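Local coordinates for protein aldehyde dehydrogenase (PDB 3I44) that probably oxidises aldehydes to the corresponding carboxylic acids with a nicotinamide cofactor as electron acceptor, as other members of the aldehyde dehydrogenase family do, at residues 356-361 with 383-388; 321-326 with 409-414; 433-438 with 445-450. The protein carries 1 engineered substitution. One frame throughout, in Å; residues are numbered along the deposited sequence.

Contact 1. Residues 356-361 with 383-388; sequences DLIQSG and YYVRPT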
# COMPACT_ATOMS: atom_id res chain seq x y z
N ASP A 356 -31.10 2.27 -16.41
CA ASP A 356 -31.60 1.33 -15.40
C ASP A 356 -31.63 1.99 -14.02
O ASP A 356 -32.59 1.82 -13.23
CB ASP A 356 -30.71 0.08 -15.38
CG ASP A 356 -31.16 -0.93 -14.34
OD1 ASP A 356 -32.29 -1.46 -14.48
OD2 ASP A 356 -30.37 -1.18 -13.40
N LEU A 357 -30.59 2.77 -13.73
CA LEU A 357 -30.49 3.40 -12.40
C LEU A 357 -31.53 4.52 -12.29
O LEU A 357 -32.17 4.66 -11.24
CB LEU A 357 -29.03 3.87 -12.11
CG LEU A 357 -28.14 2.79 -11.43
CD1 LEU A 357 -26.65 3.03 -11.62
CD2 LEU A 357 -28.46 2.64 -9.93
N ILE A 358 -31.72 5.29 -13.37
CA ILE A 358 -32.79 6.32 -13.40
C ILE A 358 -34.18 5.66 -13.15
O ILE A 358 -34.93 6.05 -12.25
CB ILE A 358 -32.77 7.11 -14.71
CG1 ILE A 358 -31.57 8.07 -14.74
CG2 ILE A 358 -34.03 7.96 -14.86
CD1 ILE A 358 -31.28 8.64 -16.10
N GLN A 359 -34.49 4.63 -13.93
CA GLN A 359 -35.72 3.87 -13.75
C GLN A 359 -35.86 3.37 -12.30
O GLN A 359 -36.95 3.49 -11.70
CB GLN A 359 -35.82 2.72 -14.76
CG GLN A 359 -37.20 2.05 -14.79
CD GLN A 359 -38.29 3.03 -15.20
OE1 GLN A 359 -38.24 3.61 -16.28
NE2 GLN A 359 -39.27 3.23 -14.34
N SER A 360 -34.76 2.88 -11.70
CA SER A 360 -34.78 2.45 -10.29
C SER A 360 -35.20 3.57 -9.33
O SER A 360 -35.89 3.32 -8.29
CB SER A 360 -33.41 1.88 -9.84
OG SER A 360 -32.51 2.88 -9.36
N GLY A 361 -34.77 4.80 -9.63
CA GLY A 361 -35.11 5.94 -8.79
C GLY A 361 -36.60 6.14 -8.83
O GLY A 361 -37.23 6.33 -7.80
N TYR A 383 -25.46 8.43 -27.36
CA TYR A 383 -25.77 7.99 -26.01
C TYR A 383 -26.08 9.20 -25.10
O TYR A 383 -25.44 9.42 -24.07
CB TYR A 383 -24.59 7.16 -25.46
CG TYR A 383 -24.12 6.10 -26.46
CD1 TYR A 383 -25.02 5.19 -27.04
CD2 TYR A 383 -22.78 6.03 -26.85
CE1 TYR A 383 -24.59 4.25 -28.00
CE2 TYR A 383 -22.35 5.10 -27.79
CZ TYR A 383 -23.26 4.19 -28.35
OH TYR A 383 -22.82 3.27 -29.30
N TYR A 384 -27.10 9.97 -25.47
CA TYR A 384 -27.47 11.17 -24.72
C TYR A 384 -28.41 10.86 -23.59
O TYR A 384 -29.46 10.23 -23.80
CB TYR A 384 -28.13 12.19 -25.65
CG TYR A 384 -27.17 12.66 -26.72
CD1 TYR A 384 -26.18 13.59 -26.42
CD2 TYR A 384 -27.26 12.20 -28.02
CE1 TYR A 384 -25.30 14.04 -27.39
CE2 TYR A 384 -26.36 12.64 -29.00
CZ TYR A 384 -25.39 13.56 -28.67
OH TYR A 384 -24.53 14.00 -29.64
N VAL A 385 -28.00 11.29 -22.39
CA VAL A 385 -28.76 11.09 -21.19
C VAL A 385 -29.31 12.46 -20.81
O VAL A 385 -28.63 13.48 -20.94
CB VAL A 385 -27.88 10.49 -20.06
CG1 VAL A 385 -28.68 10.35 -18.76
CG2 VAL A 385 -27.30 9.13 -20.47
N ARG A 386 -30.55 12.49 -20.34
CA ARG A 386 -31.18 13.73 -19.93
C ARG A 386 -30.67 14.15 -18.56
O ARG A 386 -30.71 13.35 -17.62
CB ARG A 386 -32.71 13.53 -19.83
CG ARG A 386 -33.38 13.19 -21.14
CD ARG A 386 -34.76 12.56 -20.95
NE ARG A 386 -35.74 13.49 -20.39
CZ ARG A 386 -36.90 13.12 -19.86
NH1 ARG A 386 -37.24 11.84 -19.79
NH2 ARG A 386 -37.75 14.03 -19.39
N PRO A 387 -30.28 15.43 -18.40
CA PRO A 387 -29.99 15.90 -17.05
C PRO A 387 -31.17 15.64 -16.12
O PRO A 387 -32.28 16.12 -16.37
CB PRO A 387 -29.75 17.39 -17.24
CG PRO A 387 -29.29 17.53 -18.61
CD PRO A 387 -29.97 16.44 -19.41
N THR A 388 -30.93 14.89 -15.06
CA THR A 388 -32.00 14.40 -14.21
C THR A 388 -31.76 14.75 -12.75
O THR A 388 -30.63 14.65 -12.25
CB THR A 388 -32.11 12.83 -14.40
OG1 THR A 388 -32.38 12.56 -15.79
CG2 THR A 388 -33.20 12.22 -13.51
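Ile358, on helix 348-363, faces the run 383-388 where it comes out of its loop and enters strand 388-391 at Thr388, and the CA atoms come nearest at this pair, with Ile358 CA 8.2 Å from Thr388 CA. The Ile358 CD1 methyl makes both contacts across the gap. Ile358 CG1 sits beside the backbone N (chi1 -73°), and the branch then runs on extended, so CD1 is the atom that reaches across. It meets Val385 CG1 at 4.1 Å, the two side chains lying alongside one another and pointing in opposite directions. The same CD1 is 4.1 Å from Thr388 OG1, a plain van der Waals approach of a methyl to a hydroxyl whose hydrogen bonds lie elsewhere. Thr388 OG1 donates to Arg386 O at 2.6 Å, arriving well above the carbonyl plane, and it also takes a bond from Gly372 N. Together the two bonds satisfy this buried hydroxyl and hold its rotation. Val385 has further apolar cover from the same helix, at Tyr351 and Ile354. On the helix, Leu357 O accepts from both Ser360 OG and Gly361 N, which satisfies the buried serine hydroxyl locally. This is packing of a helix on the loop entering a strand, at the margin of an alpha/beta domain: strand 388-391 lies next to the antiparallel edge strand 367-370 of the seven-stranded sheet.

Contact 2. Residues 321-326 with 409-414; sequences KTAKDI and LSLLPF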
# COMPACT_ATOMS: atom_id res chain seq x y z
N LYS A 321 -35.87 23.63 -6.37
CA LYS A 321 -36.26 24.56 -7.41
C LYS A 321 -35.03 24.98 -8.22
O LYS A 321 -35.09 25.06 -9.45
CB LYS A 321 -37.00 25.77 -6.79
N THR A 322 -33.90 25.20 -7.55
CA THR A 322 -32.66 25.61 -8.24
C THR A 322 -32.11 24.50 -9.12
O THR A 322 -31.76 24.73 -10.28
CB THR A 322 -31.57 26.08 -7.25
OG1 THR A 322 -32.07 27.19 -6.50
CG2 THR A 322 -30.31 26.49 -7.94
N ALA A 323 -32.04 23.29 -8.57
CA ALA A 323 -31.65 22.10 -9.37
C ALA A 323 -32.53 21.91 -10.64
O ALA A 323 -32.04 21.67 -11.74
CB ALA A 323 -31.72 20.85 -8.49
N LYS A 324 -33.84 22.05 -10.47
CA LYS A 324 -34.77 21.98 -11.60
C LYS A 324 -34.42 22.99 -12.69
O LYS A 324 -34.29 22.62 -13.84
CB LYS A 324 -36.21 22.21 -11.12
CG LYS A 324 -37.29 22.03 -12.20
CD LYS A 324 -38.69 22.20 -11.54
CE LYS A 324 -39.82 21.53 -12.30
NZ LYS A 324 -40.37 22.42 -13.35
N ASP A 325 -34.30 24.26 -12.31
CA ASP A 325 -33.95 25.33 -13.26
C ASP A 325 -32.64 25.05 -14.00
O ASP A 325 -32.57 25.15 -15.24
CB ASP A 325 -33.83 26.68 -12.52
CG ASP A 325 -33.71 27.88 -13.49
OD1 ASP A 325 -34.66 28.14 -14.26
OD2 ASP A 325 -32.66 28.58 -13.47
N ILE A 326 -31.60 24.72 -13.24
CA ILE A 326 -30.30 24.48 -13.86
C ILE A 326 -30.37 23.27 -14.80
O ILE A 326 -29.92 23.35 -15.94
CB ILE A 326 -29.17 24.32 -12.81
CG1 ILE A 326 -28.99 25.60 -11.98
CG2 ILE A 326 -27.89 24.00 -13.49
CD1 ILE A 326 -28.52 26.81 -12.80
N LEU A 409 -28.49 13.75 -10.41
CA LEU A 409 -28.28 14.27 -9.07
C LEU A 409 -29.34 13.75 -8.13
O LEU A 409 -30.51 13.69 -8.51
CB LEU A 409 -28.37 15.79 -9.14
CG LEU A 409 -28.28 16.57 -7.83
CD1 LEU A 409 -26.90 16.38 -7.21
CD2 LEU A 409 -28.54 18.05 -8.07
N SER A 410 -28.94 13.39 -6.90
CA SER A 410 -29.85 13.02 -5.84
C SER A 410 -29.87 14.06 -4.69
O SER A 410 -28.82 14.33 -4.11
CB SER A 410 -29.45 11.64 -5.29
OG SER A 410 -29.56 10.64 -6.29
N LEU A 411 -31.04 14.62 -4.38
CA LEU A 411 -31.22 15.57 -3.26
C LEU A 411 -31.97 14.94 -2.13
O LEU A 411 -32.94 14.18 -2.36
CB LEU A 411 -32.03 16.82 -3.66
CG LEU A 411 -31.36 18.00 -4.33
CD1 LEU A 411 -30.67 17.49 -5.57
CD2 LEU A 411 -32.38 19.10 -4.67
N LEU A 412 -31.57 15.29 -0.92
CA LEU A 412 -32.32 14.97 0.28
C LEU A 412 -31.98 16.00 1.37
O LEU A 412 -30.93 16.64 1.31
CB LEU A 412 -32.00 13.57 0.75
CG LEU A 412 -30.54 13.15 0.86
CD1 LEU A 412 -30.46 12.06 1.90
CD2 LEU A 412 -29.92 12.67 -0.51
N PRO A 413 -32.87 16.19 2.35
CA PRO A 413 -32.64 17.17 3.40
C PRO A 413 -31.98 16.60 4.64
O PRO A 413 -31.96 15.39 4.85
CB PRO A 413 -34.05 17.63 3.76
CG PRO A 413 -34.86 16.37 3.62
CD PRO A 413 -34.22 15.61 2.44
N PHE A 414 -31.41 17.49 5.45
CA PHE A 414 -31.01 17.13 6.81
C PHE A 414 -31.44 18.22 7.77
O PHE A 414 -31.67 19.35 7.35
CB PHE A 414 -29.50 16.87 6.91
CG PHE A 414 -28.66 18.09 6.75
CD1 PHE A 414 -28.34 18.90 7.85
CD2 PHE A 414 -28.17 18.44 5.50
CE1 PHE A 414 -27.55 20.04 7.69
CE2 PHE A 414 -27.37 19.58 5.34
CZ PHE A 414 -27.06 20.36 6.44
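Ala323 points its single methyl from helix 316-329 at two leucines of strand 408-414, Leu409 and Leu411, and touches each by its CD2. Both distances are the same, 4.3 Å from Ala323 CB to Leu409 CD2 and 4.3 Å from Ala323 CB to Leu411 CD2, but the directions differ. Leu411 CD2 lies not far from the forward line of the alanine's CA-CB bond, about 31° off it, and so meets the methyl nearly head-on. Leu409 CD2 comes in more from the flank, at about 56°. The two leucine methyls lie well apart as seen from Ala323 CB, so the alanine methyl is met from two sides. The first torsion of Leu409 puts CG opposite the backbone N (176°), and the second then sends the CD2 branch on to the helix. The two leucines can share one partner because side chains two apart on a strand leave it on the same face; their CA atoms, Leu409 CA and Leu411 CA, are 6.6 Å apart. This is the familiar packing of an alpha/beta sheet: strand 308-312 leads into helix 316-329, which turns back over strand 408-414, the parallel neighbour of 308-312. The contacting residue on the helix is a small one, and Ala323 CA lies 8.5 Å from Leu409 CA. The patch is apolar and buried, and nothing polar bonds across it. Around it, Leu411 also packs on Ala319 and Ile320, one turn nearer the start of the helix, while Leu409 reaches Val292 and Cys295 of helix 287-296. Met309 on the adjoining strand touches both leucines.

Contact 3. Residues 433-438 with 445-450; sequences NYIQSQ and RIAAQV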
# COMPACT_ATOMS: atom_id res chain seq x y z
N ASN A 433 -15.60 14.71 -0.73
CA ASN A 433 -16.82 15.26 -0.20
C ASN A 433 -16.71 16.80 -0.25
O ASN A 433 -15.60 17.34 -0.27
CB ASN A 433 -17.04 14.80 1.24
CG ASN A 433 -17.58 13.37 1.33
OD1 ASN A 433 -18.45 12.98 0.56
ND2 ASN A 433 -17.08 12.59 2.30
N TYR A 434 -17.87 17.47 -0.23
CA TYR A 434 -18.00 18.90 -0.48
C TYR A 434 -18.86 19.52 0.63
O TYR A 434 -19.85 18.92 1.11
CB TYR A 434 -18.62 19.16 -1.85
CG TYR A 434 -17.87 18.55 -3.02
CD1 TYR A 434 -17.08 19.34 -3.84
CD2 TYR A 434 -17.95 17.18 -3.30
CE1 TYR A 434 -16.37 18.79 -4.93
CE2 TYR A 434 -17.25 16.63 -4.37
CZ TYR A 434 -16.45 17.44 -5.18
OH TYR A 434 -15.75 16.93 -6.26
N ILE A 435 -18.50 20.73 1.05
CA ILE A 435 -19.23 21.42 2.15
C ILE A 435 -19.39 22.87 1.75
O ILE A 435 -18.40 23.50 1.36
CB ILE A 435 -18.47 21.39 3.48
CG1 ILE A 435 -18.16 19.94 3.90
CG2 ILE A 435 -19.25 22.11 4.62
CD1 ILE A 435 -17.08 19.85 5.01
N GLN A 436 -20.62 23.37 1.82
CA GLN A 436 -20.90 24.78 1.56
C GLN A 436 -21.52 25.44 2.78
O GLN A 436 -22.65 25.11 3.18
CB GLN A 436 -21.82 24.94 0.35
CG GLN A 436 -21.61 23.92 -0.74
CD GLN A 436 -20.20 23.88 -1.34
OE1 GLN A 436 -19.55 24.92 -1.58
NE2 GLN A 436 -19.76 22.67 -1.66
N SER A 437 -20.76 26.35 3.39
CA SER A 437 -21.27 27.20 4.48
C SER A 437 -20.36 28.41 4.68
O SER A 437 -19.13 28.31 4.58
CB SER A 437 -21.34 26.43 5.79
OG SER A 437 -21.56 27.28 6.91
N GLN A 438 -20.97 29.56 4.96
CA GLN A 438 -20.19 30.76 5.23
C GLN A 438 -19.68 30.81 6.67
O GLN A 438 -18.91 31.70 6.99
CB GLN A 438 -20.95 32.04 4.83
CG GLN A 438 -20.94 32.18 3.33
CD GLN A 438 -21.76 33.32 2.84
OE1 GLN A 438 -21.21 34.30 2.36
NE2 GLN A 438 -23.08 33.19 2.90
N ARG A 445 -15.65 21.89 11.57
CA ARG A 445 -16.26 20.75 12.27
C ARG A 445 -16.68 19.64 11.31
O ARG A 445 -16.39 18.47 11.54
CB ARG A 445 -17.52 21.14 13.05
CG ARG A 445 -17.33 22.02 14.23
CD ARG A 445 -18.60 22.01 15.14
NE ARG A 445 -19.75 22.68 14.51
CZ ARG A 445 -19.97 23.99 14.51
NH1 ARG A 445 -19.13 24.83 15.08
NH2 ARG A 445 -21.03 24.47 13.90
N ILE A 446 -17.40 20.02 10.25
CA ILE A 446 -17.92 19.06 9.28
C ILE A 446 -16.80 18.38 8.46
O ILE A 446 -16.83 17.15 8.26
CB ILE A 446 -19.01 19.68 8.35
CG1 ILE A 446 -20.16 20.30 9.17
CG2 ILE A 446 -19.56 18.63 7.39
CD1 ILE A 446 -20.85 19.34 10.13
N ALA A 447 -15.82 19.18 8.00
CA ALA A 447 -14.66 18.69 7.27
C ALA A 447 -13.89 17.62 8.06
O ALA A 447 -13.41 16.65 7.48
CB ALA A 447 -13.72 19.83 6.83
N ALA A 448 -13.79 17.81 9.37
CA ALA A 448 -13.08 16.88 10.23
C ALA A 448 -13.84 15.58 10.42
O ALA A 448 -13.21 14.57 10.70
CB ALA A 448 -12.77 17.52 11.62
N GLN A 449 -15.17 15.59 10.29
CA GLN A 449 -15.96 14.40 10.52
C GLN A 449 -16.27 13.55 9.27
O GLN A 449 -16.59 12.39 9.42
CB GLN A 449 -17.27 14.76 11.19
CG GLN A 449 -17.12 15.36 12.59
CD GLN A 449 -18.46 15.81 13.14
OE1 GLN A 449 -19.27 14.99 13.51
NE2 GLN A 449 -18.69 17.12 13.17
N VAL A 450 -16.18 14.11 8.06
CA VAL A 450 -16.53 13.35 6.86
C VAL A 450 -15.36 12.48 6.47
O VAL A 450 -14.18 12.89 6.60
CB VAL A 450 -16.97 14.21 5.63
CG1 VAL A 450 -18.28 14.93 5.90
CG2 VAL A 450 -15.88 15.19 5.22
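Ile435 drives its CD1 methyl into the side of helix 440-449, between Ile446 and Ala447. The fit is close: Ile435 CD1 is 3.3 Å from Ala447 N, so the methyl presses on helix backbone as well as on side chains. It also meets Ile446 CG2 at 3.6 Å and Ala447 CB at 3.8 Å. With CG1 beside the backbone N and the chain extended beyond it (chi2 164°), Ile435 has the reach to do this. Ile446 answers with its CG2 branch, while the end of its side chain leads away from the strand; Ile446 also packs on Glu417 and Val421 of helix 417-425. The second meeting point is Asn433 with Val450, which pass side by side in opposite directions, and Asn433 ND2 stands 3.7 Å from Val450 CB. That is an amide nitrogen against a hydrocarbon, Val450 CB lying well out of the amide plane. Asn433 OD1 accepts from Ala276 N of the neighbouring strand, which holds the amide in place. The two segments belong to a beta-alpha-beta crossover, in which strand 432-436 is followed by helix 440-449 and then by the adjacent parallel strand 454-457. Val450 is held by the preceding turn: Ile446 O accepts from both Gln449 N and Val450 N, the latter at 3.1 Å. Gln449 folds back over the helix, and its NE2 donates to Arg445 O at 3.1 Å from well above the carbonyl plane. Further out, Val455 of strand 454-457 packs against Ile435, Ala447 and Val450. On the outer side the second subunit closes in, with Lys492 of that chain donating from NZ to Ala447 O.

How the contacts relate
All three contacts are buried, mainly apolar meetings of a helix with the seven-stranded sheet or the loop entering it. Contacts 1 and 2 adjoin: Thr388 O and Leu409 N, 3.0 Å apart, probably form a hydrogen bond between neighbouring strands, and their helices, 316-329 and 348-363, follow each other in the chain. Contact 3 sits toward the other margin of the sheet, its centre 29 Å from that of contact 1 and 19 Å from that of contact 2. Their chemistry differs: contact 2 is wholly hydrocarbon, contact 1 brings in a threonine hydroxyl, and contact 3 an asparagine amide. Only contact 3 is reached by the second subunit.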